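Local coordinates for PRESAN domain-containing protein (Plasmodium falciparum, PDB 7D2W) that is of unknown function but belongs to the PHIST/PRESAN family of the malaria parasite and probably binds other proteins through its helical-bundle domain, at residues Tyr67-Trp72 against Arg138-Leu143; Gln81-Leu86 against Lys165-Leu170. All blocks are in the same frame, centred on the assembly; numbering follows the deposited sequence. Where two conformers were deposited one is given.

Contact 1 of 2, residues Tyr67-Trp72 against Arg138-Leu143; sequences YLLNIW and RFYNLL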
loop_
_atom_site.group_PDB
_atom_site.type_symbol
_atom_site.label_atom_id
_atom_site.label_comp_id
_atom_site.label_asym_id
_atom_site.label_seq_id
_atom_site.Cartn_x
_atom_site.Cartn_y
_atom_site.Cartn_z
ATOM N N TYR A 67 15.151 -24.004 -8.588
ATOM C CA TYR A 67 13.724 -23.751 -8.447
ATOM C C TYR A 67 13.496 -22.446 -7.708
ATOM O O TYR A 67 12.725 -21.586 -8.148
ATOM C CB TYR A 67 13.080 -24.928 -7.710
ATOM C CG TYR A 67 11.574 -25.070 -7.823
ATOM C CD1 TYR A 67 10.757 -23.977 -8.087
ATOM C CD2 TYR A 67 10.972 -26.298 -7.619
ATOM C CE1 TYR A 67 9.386 -24.117 -8.159
ATOM C CE2 TYR A 67 9.607 -26.453 -7.687
ATOM C CZ TYR A 67 8.814 -25.360 -7.953
ATOM O OH TYR A 67 7.445 -25.508 -8.011
ATOM N N LEU A 68 14.187 -22.272 -6.579
ATOM C CA LEU A 68 14.050 -21.043 -5.807
ATOM C C LEU A 68 14.426 -19.814 -6.627
ATOM O O LEU A 68 13.780 -18.762 -6.508
ATOM C CB LEU A 68 14.908 -21.142 -4.545
ATOM C CG LEU A 68 14.295 -22.104 -3.523
ATOM C CD1 LEU A 68 15.188 -22.231 -2.299
ATOM C CD2 LEU A 68 12.891 -21.645 -3.123
ATOM N N LEU A 69 15.461 -19.920 -7.474
ATOM C CA LEU A 69 15.848 -18.764 -8.282
ATOM C C LEU A 69 14.801 -18.460 -9.343
ATOM O O LEU A 69 14.554 -17.294 -9.666
ATOM C CB LEU A 69 17.215 -19.000 -8.932
ATOM C CG LEU A 69 18.359 -19.192 -7.925
ATOM C CD1 LEU A 69 19.636 -19.732 -8.559
ATOM C CD2 LEU A 69 18.617 -17.882 -7.204
ATOM N N ASN A 70 14.186 -19.502 -9.898
ATOM C CA ASN A 70 13.087 -19.342 -10.843
ATOM C C ASN A 70 11.918 -18.592 -10.199
ATOM O O ASN A 70 11.370 -17.665 -10.797
ATOM C CB ASN A 70 12.647 -20.728 -11.326
ATOM C CG ASN A 70 11.631 -20.675 -12.444
ATOM O OD1 ASN A 70 10.435 -20.495 -12.207
ATOM N ND2 ASN A 70 12.096 -20.863 -13.676
ATOM N N ILE A 71 11.552 -18.991 -8.985
ATOM C CA ILE A 71 10.492 -18.291 -8.254
ATOM C C ILE A 71 10.843 -16.816 -8.070
ATOM O O ILE A 71 9.999 -15.934 -8.271
ATOM C CB ILE A 71 10.247 -18.988 -6.901
ATOM C CG1 ILE A 71 9.479 -20.295 -7.107
ATOM C CG2 ILE A 71 9.517 -18.072 -5.935
ATOM C CD1 ILE A 71 9.711 -21.299 -6.001
ATOM N N TRP A 72 12.093 -16.520 -7.696
ATOM C CA TRP A 72 12.500 -15.125 -7.524
ATOM C C TRP A 72 12.395 -14.323 -8.828
ATOM O O TRP A 72 12.040 -13.139 -8.809
ATOM C CB TRP A 72 13.923 -15.073 -6.967
ATOM C CG TRP A 72 14.365 -13.719 -6.486
ATOM C CD1 TRP A 72 15.345 -12.934 -7.034
ATOM C CD2 TRP A 72 13.855 -12.992 -5.357
ATOM N NE1 TRP A 72 15.471 -11.770 -6.312
ATOM C CE2 TRP A 72 14.575 -11.782 -5.281
ATOM C CE3 TRP A 72 12.865 -13.251 -4.398
ATOM C CZ2 TRP A 72 14.336 -10.827 -4.294
ATOM C CZ3 TRP A 72 12.629 -12.296 -3.412
ATOM C CH2 TRP A 72 13.373 -11.107 -3.364
ATOM N N ARG A 138 19.104 -9.770 0.300
ATOM C CA ARG A 138 18.492 -10.467 1.425
ATOM C C ARG A 138 18.033 -11.866 1.021
ATOM O O ARG A 138 18.095 -12.797 1.829
ATOM C CB ARG A 138 17.323 -9.646 1.983
ATOM C CG ARG A 138 17.770 -8.396 2.781
ATOM C CD ARG A 138 16.648 -7.364 2.955
ATOM N NE ARG A 138 15.422 -7.945 3.500
ATOM C CZ ARG A 138 14.190 -7.519 3.214
ATOM N NH1 ARG A 138 13.991 -6.482 2.394
ATOM N NH2 ARG A 138 13.147 -8.131 3.756
ATOM N N PHE A 139 17.599 -12.039 -0.231
ATOM C CA PHE A 139 17.167 -13.354 -0.693
ATOM C C PHE A 139 18.335 -14.337 -0.749
ATOM O O PHE A 139 18.228 -15.472 -0.267
ATOM C CB PHE A 139 16.504 -13.219 -2.069
ATOM C CG PHE A 139 16.019 -14.514 -2.647
ATOM C CD1 PHE A 139 15.023 -15.242 -2.015
ATOM C CD2 PHE A 139 16.539 -14.987 -3.838
ATOM C CE1 PHE A 139 14.566 -16.427 -2.552
ATOM C CE2 PHE A 139 16.078 -16.175 -4.388
ATOM C CZ PHE A 139 15.088 -16.891 -3.739
ATOM N N TYR A 140 19.460 -13.921 -1.334
ATOM C CA TYR A 140 20.606 -14.821 -1.428
ATOM C C TYR A 140 21.151 -15.177 -0.050
ATOM O O TYR A 140 21.591 -16.310 0.179
ATOM C CB TYR A 140 21.684 -14.196 -2.311
ATOM C CG TYR A 140 21.481 -14.503 -3.771
ATOM C CD1 TYR A 140 21.965 -15.684 -4.327
ATOM C CD2 TYR A 140 20.803 -13.621 -4.596
ATOM C CE1 TYR A 140 21.776 -15.970 -5.670
ATOM C CE2 TYR A 140 20.604 -13.898 -5.936
ATOM C CZ TYR A 140 21.093 -15.068 -6.468
ATOM O OH TYR A 140 20.898 -15.337 -7.803
ATOM N N ASN A 141 21.118 -14.232 0.890
ATOM C CA ASN A 141 21.567 -14.545 2.242
ATOM C C ASN A 141 20.663 -15.584 2.896
ATOM O O ASN A 141 21.147 -16.502 3.566
ATOM C CB ASN A 141 21.651 -13.265 3.073
ATOM C CG ASN A 141 22.768 -12.341 2.601
ATOM O OD1 ASN A 141 23.428 -12.615 1.597
ATOM N ND2 ASN A 141 22.982 -11.245 3.320
ATOM N N LEU A 142 19.350 -15.468 2.698
ATOM C CA LEU A 142 18.426 -16.482 3.192
ATOM C C LEU A 142 18.741 -17.846 2.601
ATOM O O LEU A 142 18.775 -18.852 3.315
ATOM C CB LEU A 142 16.998 -16.084 2.846
ATOM C CG LEU A 142 15.917 -16.355 3.878
ATOM C CD1 LEU A 142 16.338 -15.835 5.236
ATOM C CD2 LEU A 142 14.665 -15.656 3.421
ATOM N N LEU A 143 18.954 -17.898 1.288
ATOM C CA LEU A 143 19.288 -19.163 0.644
ATOM C C LEU A 143 20.557 -19.759 1.238
ATOM O O LEU A 143 20.598 -20.944 1.594
ATOM C CB LEU A 143 19.458 -18.959 -0.863
ATOM C CG LEU A 143 18.222 -18.565 -1.677
ATOM C CD1 LEU A 143 18.470 -18.816 -3.149
ATOM C CD2 LEU A 143 16.972 -19.292 -1.199
#
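The rings of W72 and F139 lie face to face in an offset stack, joining two antiparallel helices near one end of the four-helix bundle. The planes differ by only 6°, and the F139 ring centroid is 4.3 Å from that of the five-membered ring of W72. The six-membered ring of W72 is covered too: F139 CB sits 3.9 Å from its centroid, a CH-pi contact almost on the ring normal. Both side chains have CG anti to the backbone N (chi1 -168° in W72 and 180° in F139), which sends CG toward the other helix. The two slide past each other in opposite directions. L143 CG, on F139's own helix, lies over the other face of F139, toward the rim, sandwiching it. At the edge of the F139 ring, near its plane, are L68 O and L69 CD2. The indole NE1 of W72 is hydrogen-bonded to T136 OG1, one turn before F139, which probably helps fix the indole's rotation. F155 of helix 149-181 also touches F139. The segment axes come no nearer than 11.9 Å, a spacing these large side chains fill. On the side of the F139 ring away from W72 the contact is aliphatic, with L68 CD1 3.6 Å from L143 CD2. At the more exposed border the side chains of L69 and Y140 cross at about a right angle, with L69 CD2 3.5 Å from Y140 OH.

Contact 2 of 2, residues Gln81-Leu86 against Lys165-Leu170; sequences QGTKDL and KLHTDL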
loop_
_atom_site.group_PDB
_atom_site.type_symbol
_atom_site.label_atom_id
_atom_site.label_comp_id
_atom_site.label_asym_id
_atom_site.label_seq_id
_atom_site.Cartn_x
_atom_site.Cartn_y
_atom_site.Cartn_z
ATOM N N GLN A 81 6.278 -5.212 -13.139
ATOM C CA GLN A 81 5.034 -4.806 -13.786
ATOM C C GLN A 81 4.299 -3.792 -12.920
ATOM O O GLN A 81 3.651 -2.875 -13.442
ATOM C CB GLN A 81 4.155 -6.030 -14.082
ATOM C CG GLN A 81 2.849 -5.708 -14.820
ATOM C CD GLN A 81 3.084 -5.141 -16.221
ATOM O OE1 GLN A 81 3.738 -5.768 -17.057
ATOM N NE2 GLN A 81 2.554 -3.947 -16.474
ATOM N N GLY A 82 4.390 -3.938 -11.592
ATOM C CA GLY A 82 3.853 -2.914 -10.705
ATOM C C GLY A 82 4.482 -1.551 -10.936
ATOM O O GLY A 82 3.795 -0.522 -10.923
ATOM N N THR A 83 5.798 -1.519 -11.137
ATOM C CA THR A 83 6.474 -0.259 -11.435
ATOM C C THR A 83 6.004 0.322 -12.774
ATOM O O THR A 83 5.711 1.523 -12.879
ATOM C CB THR A 83 7.982 -0.484 -11.440
ATOM O OG1 THR A 83 8.401 -0.920 -10.142
ATOM C CG2 THR A 83 8.733 0.801 -11.823
ATOM N N LYS A 84 5.946 -0.513 -13.814
ATOM C CA LYS A 84 5.434 -0.056 -15.107
ATOM C C LYS A 84 4.038 0.540 -14.962
ATOM O O LYS A 84 3.752 1.608 -15.516
ATOM C CB LYS A 84 5.404 -1.210 -16.112
ATOM C CG LYS A 84 6.773 -1.678 -16.641
ATOM C CD LYS A 84 6.627 -2.476 -17.958
ATOM C CE LYS A 84 5.669 -1.770 -18.931
ATOM N NZ LYS A 84 5.966 -1.932 -20.408
ATOM N N ASP A 85 3.167 -0.127 -14.191
ATOM C CA ASP A 85 1.804 0.355 -13.978
ATOM C C ASP A 85 1.787 1.690 -13.240
ATOM O O ASP A 85 0.981 2.576 -13.560
ATOM C CB ASP A 85 1.002 -0.670 -13.179
ATOM C CG ASP A 85 0.689 -1.928 -13.971
ATOM O OD1 ASP A 85 0.857 -1.949 -15.211
ATOM O OD2 ASP A 85 0.277 -2.907 -13.330
ATOM N N LEU A 86 2.627 1.828 -12.219
ATOM C CA LEU A 86 2.720 3.091 -11.489
ATOM C C LEU A 86 3.123 4.235 -12.417
ATOM O O LEU A 86 2.522 5.315 -12.387
ATOM C CB LEU A 86 3.724 2.939 -10.343
ATOM C CG LEU A 86 4.207 4.240 -9.702
ATOM C CD1 LEU A 86 3.124 4.784 -8.797
ATOM C CD2 LEU A 86 5.498 4.002 -8.911
ATOM N N LYS A 165 3.922 -1.357 -1.048
ATOM C CA LYS A 165 3.923 -0.159 -0.211
ATOM C C LYS A 165 4.768 0.941 -0.835
ATOM O O LYS A 165 4.386 2.115 -0.799
ATOM C CB LYS A 165 4.415 -0.466 1.203
ATOM C CG LYS A 165 4.726 0.822 2.018
ATOM C CD LYS A 165 4.193 0.809 3.430
ATOM C CE LYS A 165 4.467 2.152 4.145
ATOM N NZ LYS A 165 3.670 3.336 3.634
ATOM N N LEU A 166 5.915 0.587 -1.423
ATOM C CA LEU A 166 6.716 1.608 -2.092
ATOM C C LEU A 166 5.949 2.218 -3.259
ATOM O O LEU A 166 5.932 3.441 -3.426
ATOM C CB LEU A 166 8.058 1.024 -2.561
ATOM C CG LEU A 166 8.892 1.955 -3.451
ATOM C CD1 LEU A 166 9.258 3.219 -2.719
ATOM C CD2 LEU A 166 10.151 1.252 -3.956
ATOM N N HIS A 167 5.293 1.384 -4.073
ATOM C CA HIS A 167 4.515 1.917 -5.190
ATOM C C HIS A 167 3.391 2.821 -4.691
ATOM O O HIS A 167 3.068 3.834 -5.320
ATOM C CB HIS A 167 3.944 0.773 -6.031
ATOM C CG HIS A 167 4.970 0.044 -6.843
ATOM N ND1 HIS A 167 4.838 -1.283 -7.186
ATOM C CD2 HIS A 167 6.140 0.459 -7.383
ATOM C CE1 HIS A 167 5.883 -1.657 -7.902
ATOM N NE2 HIS A 167 6.690 -0.619 -8.033
ATOM N N THR A 168 2.784 2.460 -3.566
ATOM C CA THR A 168 1.761 3.311 -2.968
ATOM C C THR A 168 2.363 4.629 -2.497
ATOM O O THR A 168 1.811 5.702 -2.764
ATOM C CB THR A 168 1.093 2.577 -1.804
ATOM O OG1 THR A 168 0.490 1.379 -2.294
ATOM C CG2 THR A 168 0.004 3.450 -1.149
ATOM N N ASP A 169 3.500 4.560 -1.796
ATOM C CA ASP A 169 4.152 5.772 -1.308
ATOM C C ASP A 169 4.471 6.724 -2.450
ATOM O O ASP A 169 4.241 7.938 -2.344
ATOM C CB ASP A 169 5.426 5.416 -0.546
ATOM C CG ASP A 169 5.146 4.842 0.823
ATOM O OD1 ASP A 169 3.963 4.760 1.210
ATOM O OD2 ASP A 169 6.108 4.438 1.499
ATOM N N LEU A 170 5.019 6.193 -3.548
ATOM C CA LEU A 170 5.359 7.036 -4.689
ATOM C C LEU A 170 4.110 7.635 -5.331
ATOM O O LEU A 170 4.096 8.815 -5.693
ATOM C CB LEU A 170 6.151 6.219 -5.717
ATOM C CG LEU A 170 7.584 5.858 -5.304
ATOM C CD1 LEU A 170 8.187 4.813 -6.269
ATOM C CD2 LEU A 170 8.433 7.112 -5.282
#
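This is a mixed polar and apolar helix-helix contact midway along the four-helix bundle, with H167 set against G82, T83 and L86. It joins helices 65-93 and 149-181. The two segments run nearly parallel, at 11°, with their axes 10.4 Å apart at closest approach. The imidazole of H167 reaches across to the other helix. Its NE2 is 2.7 Å from T83 OG1 in a hydrogen bond, and the hydroxyl lies at the ring edge, near the ring plane. T83 OG1 is anti to the carbonyl carbon, beside the backbone N (chi1 -62°), where it also reaches C79 O, one turn back, in a weak hydrogen bond. With no side chain on G82, the imidazole can lie close against its backbone: G82 C is over one face, 3.3 Å from H167 CE1. V128 of helix 117-144 touches both T83 and H167, and the ring of F163 meets that of H167. Toward the C-terminal ends of the segments the contact becomes aliphatic. The side chains of L86 and L170 cross at about a right angle. L86 CD2 lies 3.9 Å from L170 CD1 and equally far from H167 CD2, while L86 CD1 is 3.6 Å from the backbone oxygen H167 O.

In the fold
From the N terminus, helix 49-58 leads into helix 65-93, which supplies the first segment of both contacts. Contact 1 uses its start and contact 2 its later half. The chain then passes through a partly unmodelled region to helix 117-144, whose C-terminal end closes contact 1 over 65 intervening residues. After a short turn, helix 149-181 closes contact 2 over 78. The segments alternate along the chain, so the two closures cross rather than nest. Their centres are about 22 Å apart and they do not touch. Contact 1 ties helix 65-93 to helix 117-144 near one end of the bundle, and contact 2 ties it to helix 149-181 nearer the middle.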